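Local coordinates for transcription initiation factor TFIID subunit 5 (Encephalitozoon cuniculi, PDB 2J4B), which is a TBP-associated subunit of the TFIID and SAGA complexes and probably helps regulate RNA polymerase II transcription, here represented by its N-terminal domain, at residues Y35-I46 with E71-V81. Numbering follows the deposited sequence.
Sequences YPLFIHIYFDLI and EIKQFESIYTV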
loop_
_atom_site.group_PDB
_atom_site.type_symbol
_atom_site.label_atom_id
_atom_site.label_comp_id
_atom_site.label_asym_id
_atom_site.label_seq_id
_atom_site.Cartn_x
_atom_site.Cartn_y
_atom_site.Cartn_z
ATOM N N TYR A 35 0.394 3.784 -2.056
ATOM C CA TYR A 35 1.860 3.713 -2.018
ATOM C C TYR A 35 2.397 2.781 -0.936
ATOM O O TYR A 35 3.177 1.869 -1.248
ATOM C CB TYR A 35 2.515 5.091 -1.849
ATOM C CG TYR A 35 4.029 4.994 -1.675
ATOM C CD1 TYR A 35 4.828 4.464 -2.678
ATOM C CD2 TYR A 35 4.644 5.406 -0.514
ATOM C CE1 TYR A 35 6.179 4.380 -2.535
ATOM C CE2 TYR A 35 6.008 5.329 -0.358
ATOM C CZ TYR A 35 6.779 4.820 -1.373
ATOM O OH TYR A 35 8.158 4.723 -1.226
ATOM N N PRO A 36 2.023 3.028 0.338
ATOM C CA PRO A 36 2.410 2.103 1.410
ATOM C C PRO A 36 1.852 0.698 1.213
ATOM O O PRO A 36 2.542 -0.265 1.478
ATOM C CB PRO A 36 1.838 2.757 2.673
ATOM C CG PRO A 36 0.808 3.709 2.189
ATOM C CD PRO A 36 1.254 4.169 0.859
ATOM N N LEU A 37 0.627 0.575 0.731
ATOM C CA LEU A 37 0.081 -0.739 0.437
ATOM C C LEU A 37 0.927 -1.473 -0.617
ATOM O O LEU A 37 1.217 -2.664 -0.481
ATOM C CB LEU A 37 -1.346 -0.603 -0.071
ATOM C CG LEU A 37 -2.036 -1.906 -0.486
ATOM C CD1 LEU A 37 -1.832 -3.060 0.539
ATOM C CD2 LEU A 37 -3.541 -1.609 -0.730
ATOM N N PHE A 38 1.298 -0.737 -1.665
ATOM C CA PHE A 38 2.146 -1.225 -2.750
ATOM C C PHE A 38 3.490 -1.787 -2.281
ATOM O O PHE A 38 3.863 -2.900 -2.621
ATOM C CB PHE A 38 2.392 -0.078 -3.727
ATOM C CG PHE A 38 3.450 -0.345 -4.748
ATOM C CD1 PHE A 38 3.181 -1.123 -5.860
ATOM C CD2 PHE A 38 4.702 0.240 -4.632
ATOM C CE1 PHE A 38 4.158 -1.332 -6.836
ATOM C CE2 PHE A 38 5.685 0.051 -5.608
ATOM C CZ PHE A 38 5.410 -0.737 -6.704
ATOM N N ILE A 39 4.215 -0.999 -1.508
ATOM C CA ILE A 39 5.500 -1.434 -0.974
ATOM C C ILE A 39 5.264 -2.657 -0.120
ATOM O O ILE A 39 5.986 -3.645 -0.213
ATOM C CB ILE A 39 6.165 -0.320 -0.127
ATOM C CG1 ILE A 39 6.580 0.851 -1.031
ATOM C CG2 ILE A 39 7.377 -0.857 0.636
ATOM C CD1 ILE A 39 7.504 0.459 -2.173
ATOM N N HIS A 40 4.222 -2.600 0.703
ATOM C CA HIS A 40 3.956 -3.684 1.631
ATOM C C HIS A 40 3.676 -5.001 0.917
ATOM O O HIS A 40 4.070 -6.058 1.400
ATOM C CB HIS A 40 2.822 -3.327 2.596
ATOM C CG HIS A 40 3.293 -2.651 3.838
ATOM N ND1 HIS A 40 4.162 -3.249 4.723
ATOM C CD2 HIS A 40 3.027 -1.424 4.342
ATOM C CE1 HIS A 40 4.404 -2.424 5.724
ATOM N NE2 HIS A 40 3.728 -1.306 5.515
ATOM N N ILE A 41 2.966 -4.945 -0.199
ATOM C CA ILE A 41 2.763 -6.143 -1.031
ATOM C C ILE A 41 4.082 -6.672 -1.622
ATOM O O ILE A 41 4.357 -7.874 -1.600
ATOM C CB ILE A 41 1.740 -5.859 -2.160
ATOM C CG1 ILE A 41 0.348 -5.626 -1.533
ATOM C CG2 ILE A 41 1.716 -6.995 -3.168
ATOM C CD1 ILE A 41 -0.667 -5.044 -2.495
ATOM N N TYR A 42 4.897 -5.757 -2.130
ATOM C CA TYR A 42 6.224 -6.073 -2.624
ATOM C C TYR A 42 7.093 -6.757 -1.568
ATOM O O TYR A 42 7.705 -7.785 -1.828
ATOM C CB TYR A 42 6.885 -4.783 -3.059
ATOM C CG TYR A 42 8.243 -4.914 -3.707
ATOM C CD1 TYR A 42 8.391 -5.554 -4.943
ATOM C CD2 TYR A 42 9.371 -4.350 -3.118
ATOM C CE1 TYR A 42 9.625 -5.652 -5.558
ATOM C CE2 TYR A 42 10.621 -4.447 -3.735
ATOM C CZ TYR A 42 10.731 -5.100 -4.957
ATOM O OH TYR A 42 11.951 -5.205 -5.579
ATOM N N PHE A 43 7.165 -6.171 -0.379
ATOM C CA PHE A 43 7.933 -6.765 0.706
ATOM C C PHE A 43 7.359 -8.119 1.141
ATOM O O PHE A 43 8.108 -9.017 1.556
ATOM C CB PHE A 43 7.979 -5.808 1.892
ATOM C CG PHE A 43 8.971 -4.680 1.739
ATOM C CD1 PHE A 43 9.647 -4.471 0.552
ATOM C CD2 PHE A 43 9.203 -3.809 2.793
ATOM C CE1 PHE A 43 10.539 -3.440 0.427
ATOM C CE2 PHE A 43 10.105 -2.762 2.669
ATOM C CZ PHE A 43 10.758 -2.574 1.486
ATOM N N ASP A 44 6.037 -8.274 1.045
ATOM C CA ASP A 44 5.392 -9.522 1.455
ATOM C C ASP A 44 5.626 -10.679 0.458
ATOM O O ASP A 44 5.788 -11.835 0.867
ATOM C CB ASP A 44 3.914 -9.297 1.709
ATOM C CG ASP A 44 3.633 -8.874 3.132
ATOM O OD1 ASP A 44 4.415 -9.285 4.015
ATOM O OD2 ASP A 44 2.641 -8.137 3.395
ATOM N N LEU A 45 5.671 -10.365 -0.836
ATOM C CA LEU A 45 6.023 -11.348 -1.856
ATOM C C LEU A 45 7.479 -11.806 -1.730
ATOM O O LEU A 45 7.810 -12.984 -1.988
ATOM C CB LEU A 45 5.764 -10.788 -3.260
ATOM C CG LEU A 45 4.285 -10.581 -3.633
ATOM C CD1 LEU A 45 4.185 -9.724 -4.927
ATOM C CD2 LEU A 45 3.497 -11.901 -3.758
ATOM N N ILE A 46 8.342 -10.873 -1.341
ATOM C CA ILE A 46 9.755 -11.164 -1.091
ATOM C C ILE A 46 9.935 -12.096 0.115
ATOM O O ILE A 46 10.704 -13.062 0.072
ATOM C CB ILE A 46 10.548 -9.872 -0.856
ATOM C CG1 ILE A 46 10.752 -9.121 -2.180
ATOM C CG2 ILE A 46 11.892 -10.161 -0.227
ATOM C CD1 ILE A 46 11.317 -7.717 -1.982
ATOM N N GLU A 71 12.045 7.363 -4.086
ATOM C CA GLU A 71 11.985 6.271 -3.110
ATOM C C GLU A 71 11.739 4.934 -3.801
ATOM O O GLU A 71 12.294 3.904 -3.403
ATOM C CB GLU A 71 10.886 6.531 -2.074
ATOM C CG GLU A 71 11.168 7.700 -1.142
ATOM C CD GLU A 71 11.166 9.052 -1.851
ATOM O OE1 GLU A 71 10.090 9.486 -2.311
ATOM O OE2 GLU A 71 12.242 9.683 -1.937
ATOM N N ILE A 72 10.904 4.957 -4.837
ATOM C CA ILE A 72 10.695 3.777 -5.679
ATOM C C ILE A 72 12.028 3.202 -6.170
ATOM O O ILE A 72 12.260 2.002 -6.080
ATOM C CB ILE A 72 9.806 4.094 -6.902
ATOM C CG1 ILE A 72 8.410 4.554 -6.462
ATOM C CG2 ILE A 72 9.697 2.878 -7.815
ATOM C CD1 ILE A 72 7.640 3.527 -5.684
ATOM N N LYS A 73 12.912 4.056 -6.677
ATOM C CA LYS A 73 14.194 3.588 -7.200
ATOM C C LYS A 73 15.139 3.098 -6.107
ATOM O O LYS A 73 16.058 2.335 -6.387
ATOM C CB LYS A 73 14.877 4.675 -8.035
ATOM C CG LYS A 73 16.089 4.162 -8.815
ATOM C CD LYS A 73 16.793 5.273 -9.575
ATOM C CE LYS A 73 18.027 4.737 -10.272
ATOM N NZ LYS A 73 18.917 3.992 -9.322
ATOM N N GLN A 74 14.930 3.522 -4.865
ATOM C CA GLN A 74 15.651 2.909 -3.747
ATOM C C GLN A 74 15.199 1.455 -3.551
ATOM O O GLN A 74 16.023 0.567 -3.328
ATOM C CB GLN A 74 15.456 3.700 -2.453
ATOM C CG GLN A 74 16.530 4.754 -2.171
ATOM C CD GLN A 74 16.375 5.372 -0.786
ATOM O OE1 GLN A 74 15.494 6.196 -0.562
ATOM N NE2 GLN A 74 17.219 4.955 0.151
ATOM N N PHE A 75 13.897 1.209 -3.658
ATOM C CA PHE A 75 13.351 -0.140 -3.468
ATOM C C PHE A 75 13.582 -1.062 -4.666
ATOM O O PHE A 75 13.646 -2.269 -4.513
ATOM C CB PHE A 75 11.857 -0.083 -3.191
ATOM C CG PHE A 75 11.500 0.594 -1.909
ATOM C CD1 PHE A 75 11.880 0.059 -0.696
ATOM C CD2 PHE A 75 10.743 1.744 -1.907
ATOM C CE1 PHE A 75 11.516 0.679 0.485
ATOM C CE2 PHE A 75 10.399 2.350 -0.737
ATOM C CZ PHE A 75 10.783 1.820 0.455
ATOM N N GLU A 76 13.681 -0.490 -5.856
ATOM C CA GLU A 76 13.964 -1.263 -7.067
ATOM C C GLU A 76 15.078 -2.308 -6.882
ATOM O O GLU A 76 14.982 -3.409 -7.418
ATOM C CB GLU A 76 14.326 -0.304 -8.207
ATOM C CG GLU A 76 15.070 -0.934 -9.367
ATOM C CD GLU A 76 15.760 0.102 -10.229
ATOM O OE1 GLU A 76 15.056 0.980 -10.783
ATOM O OE2 GLU A 76 17.004 0.035 -10.353
ATOM N N SER A 77 16.121 -1.962 -6.124
ATOM C CA SER A 77 17.280 -2.839 -5.930
ATOM C C SER A 77 17.108 -3.825 -4.783
ATOM O O SER A 77 18.014 -4.597 -4.501
ATOM C CB SER A 77 18.558 -2.010 -5.680
ATOM O OG SER A 77 18.722 -1.672 -4.298
ATOM N N ILE A 78 15.956 -3.794 -4.119
ATOM C CA ILE A 78 15.671 -4.690 -2.999
ATOM C C ILE A 78 14.843 -5.897 -3.444
ATOM O O ILE A 78 13.628 -5.779 -3.580
ATOM C CB ILE A 78 14.880 -3.941 -1.919
ATOM C CG1 ILE A 78 15.708 -2.786 -1.368
ATOM C CG2 ILE A 78 14.466 -4.877 -0.774
ATOM C CD1 ILE A 78 14.935 -1.926 -0.414
ATOM N N TYR A 79 15.502 -7.043 -3.660
ATOM C CA TYR A 79 14.842 -8.260 -4.165
ATOM C C TYR A 79 14.655 -9.351 -3.112
ATOM O O TYR A 79 13.705 -10.119 -3.185
ATOM C CB TYR A 79 15.640 -8.888 -5.326
ATOM C CG TYR A 79 16.084 -7.905 -6.370
ATOM C CD1 TYR A 79 15.156 -7.263 -7.184
ATOM C CD2 TYR A 79 17.430 -7.607 -6.545
ATOM C CE1 TYR A 79 15.555 -6.356 -8.141
ATOM C CE2 TYR A 79 17.835 -6.692 -7.506
ATOM C CZ TYR A 79 16.888 -6.069 -8.292
ATOM O OH TYR A 79 17.279 -5.164 -9.244
ATOM N N THR A 80 15.576 -9.449 -2.161
ATOM C CA THR A 80 15.554 -10.551 -1.213
ATOM C C THR A 80 15.302 -10.078 0.201
ATOM O O THR A 80 15.304 -8.877 0.477
ATOM C CB THR A 80 16.870 -11.330 -1.246
ATOM O OG1 THR A 80 17.925 -10.504 -0.730
ATOM C CG2 THR A 80 17.188 -11.767 -2.675
ATOM N N VAL A 81 15.072 -11.038 1.089
ATOM C CA VAL A 81 14.871 -10.769 2.501
ATOM C C VAL A 81 16.105 -10.142 3.126
ATOM O O VAL A 81 15.983 -9.258 3.971
ATOM C CB VAL A 81 14.506 -12.069 3.279
ATOM C CG1 VAL A 81 14.801 -11.926 4.780
ATOM C CG2 VAL A 81 13.053 -12.408 3.053
HETATM O O HOH W 1 12.346 -4.567 -8.314
HETATM O O HOH W 2 13.524 -13.381 -0.381
#
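Phe-75 drives its ring into a bay lined by three side chains of helix 35-46. The OH of Tyr-35 arrives at the ring edge, near its plane, 3.3 Å from CE2 of Phe-75. Ile-39 crosses at about a right angle, its CD1 3.5 Å from Phe-75 CD2. The Phe-43 ring meets it obliquely, planes 73° apart, with CZ of Phe-43 3.5 Å from CE1 of Phe-75. One turn earlier, CD1 of Ile-72 sits at the edge of the Tyr-35 ring, 3.6 Å from CE1, and also reaches Phe-38.

From the type I turn Phe-75 to Ile-78 onward, backbone atoms join the side chains as partners. With CG anti to the backbone N (chi1 -175°), Tyr-42 reaches across to place its OH 2.7 Å from the carbonyl O of Ile-78, a weak hydrogen bond at most, while a water links the same OH to Glu-76 O. Ile-46 then lies against the chain itself, its CG1 3.3 Å from Tyr-79 O and its CG2 against Thr-80 and Val-81 CG2. A second water joins Ile-46 O to Val-81 N at the start of helix 81-86.

Within helix 35-46, Ile-39 CG2 lies 3.8 Å above the centre of the Phe-43 ring and Ile-46 CD1 rests on a face of Tyr-42. Farther out, Phe-89 of helix 88-95 meets Phe-75 edge-to-face, and Phe-58 of helix 51-61 touches Tyr-42, Phe-38 and Ile-72.

In this mainly helical NTD2 domain, helix 35-46 thus holds segment 71-75, axes nearly parallel (3°), and the following loop chiefly by apolar packing, with Tyr-42 OH giving buried turn carbonyls a polar partner.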